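Local coordinates for Glyoxalase/bleomycin resistance protein/dioxygenase (Sphaerobacter thermophilus, PDB 4HC5), which belongs to the glyoxalase/bleomycin resistance/dioxygenase superfamily and may act as a dioxygenase, at residues V40-N43 / M49-V52. Sequence-based numbering, arbitrary orientation.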
# COMPACT_ATOMS: atom_id res chain seq x y z
N VAL A 40 -2.01 -7.90 13.41
CA VAL A 40 -1.87 -9.22 12.80
C VAL A 40 -0.48 -9.78 13.08
O VAL A 40 -0.27 -10.47 14.08
CB VAL A 40 -2.28 -9.22 11.28
CG1 VAL A 40 -2.15 -10.62 10.72
CG2 VAL A 40 -3.70 -8.65 11.11
N PHE A 41 0.51 -9.37 12.27
CA PHE A 41 1.87 -9.80 12.52
C PHE A 41 2.53 -9.04 13.66
O PHE A 41 2.38 -7.81 13.81
CB PHE A 41 2.76 -9.64 11.26
CG PHE A 41 2.62 -10.71 10.25
CD1 PHE A 41 1.68 -10.62 9.28
CD2 PHE A 41 3.42 -11.83 10.30
CE1 PHE A 41 1.49 -11.62 8.37
CE2 PHE A 41 3.29 -12.80 9.36
CZ PHE A 41 2.35 -12.69 8.35
N ASP A 42 3.35 -9.80 14.40
CA ASP A 42 4.30 -9.26 15.37
C ASP A 42 5.32 -10.36 15.64
O ASP A 42 5.22 -11.19 16.53
CB ASP A 42 3.57 -8.81 16.60
CG ASP A 42 4.45 -8.10 17.56
OD1 ASP A 42 5.68 -8.09 17.34
OD2 ASP A 42 3.91 -7.54 18.55
N ASN A 43 6.26 -10.40 14.73
CA ASN A 43 7.21 -11.49 14.62
C ASN A 43 8.60 -11.06 14.20
O ASN A 43 8.73 -10.37 13.15
CB ASN A 43 6.73 -12.54 13.61
CG ASN A 43 7.58 -13.78 13.57
OD1 ASN A 43 7.51 -14.63 14.48
ND2 ASN A 43 8.47 -13.81 12.63
N MSE A 49 14.74 -7.25 12.41
CA MSE A 49 13.40 -6.83 11.89
C MSE A 49 12.27 -7.51 12.70
O MSE A 49 12.10 -8.71 12.60
CB MSE A 49 13.17 -7.13 10.39
CG MSE A 49 11.61 -6.76 9.87
SE MSE A 49 11.45 -7.23 7.99
CE MSE A 49 13.10 -6.32 7.44
N ARG A 50 11.53 -6.70 13.43
CA ARG A 50 10.30 -7.07 14.11
C ARG A 50 9.23 -6.66 13.11
O ARG A 50 8.96 -5.51 12.89
CB ARG A 50 10.15 -6.32 15.45
CG ARG A 50 8.87 -6.69 16.18
CD ARG A 50 8.68 -5.75 17.35
NE ARG A 50 7.37 -5.92 17.99
CZ ARG A 50 6.84 -5.09 18.87
NH1 ARG A 50 7.49 -4.02 19.32
NH2 ARG A 50 5.64 -5.39 19.33
N PHE A 51 8.70 -7.65 12.44
CA PHE A 51 7.71 -7.46 11.41
C PHE A 51 6.34 -7.33 12.08
O PHE A 51 5.85 -8.25 12.70
CB PHE A 51 7.70 -8.56 10.33
CG PHE A 51 6.78 -8.28 9.22
CD1 PHE A 51 7.04 -7.24 8.32
CD2 PHE A 51 5.66 -9.05 9.02
CE1 PHE A 51 6.20 -6.98 7.26
CE2 PHE A 51 4.79 -8.81 7.99
CZ PHE A 51 5.07 -7.77 7.05
N VAL A 52 5.75 -6.10 11.94
CA VAL A 52 4.51 -5.74 12.63
C VAL A 52 3.55 -5.23 11.58
O VAL A 52 3.87 -4.34 10.77
CB VAL A 52 4.72 -4.65 13.73
CG1 VAL A 52 3.38 -4.19 14.32
CG2 VAL A 52 5.73 -5.11 14.81
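Asp42 and Asn43 both face Phe51 across an antiparallel beta hairpin, which makes a classic beta bulge. The hairpin joins strands 38-46 and 49-55, an edge strand and its neighbour in one of the two four-stranded mixed sheets of this vicinal oxygen chelate (VOC) family chain. Asn43 and Phe51 form a hydrogen-bonded pair. Asn43 N donates to Phe51 O at 3.0 Å, and Phe51 N returns a bond to Asn43 O from above its carbonyl plane. Asp42 N points poorly at Phe51 O and makes no bond there.

The tight part is at Val52, which is buried and forms the non-hydrogen-bonded pair with Asp42. Val52 CA makes a CA-H...O contact with Phe41 O at 3.2 Å. Its side chain also packs on Leu28 of helix 24-34. On the same face Arg50, partly exposed, grips Asp42 side-on. Arg50 NE meets Asp42 OD1 at 2.8 Å, nearly straight at 173°, and Arg50 NH2 meets Asp42 OD2. The Arg50 side chain runs extended from CG to NE, which carries the guanidinium along to the carboxylate. Glu25 shares NH2 and Lys39 shares OD2, so the pair belongs to a wider charge cluster.

On the other face Phe41, Phe51 and Asn43 are all partly exposed. Here Phe41 and Phe51 form a T-shaped stack, with centroids 5.2 Å apart and planes at 67°. Phe51 supplies the edge. Phe51 CE2 sits over one Phe41 face, offset toward the rim, 3.7 Å from Phe41 CG.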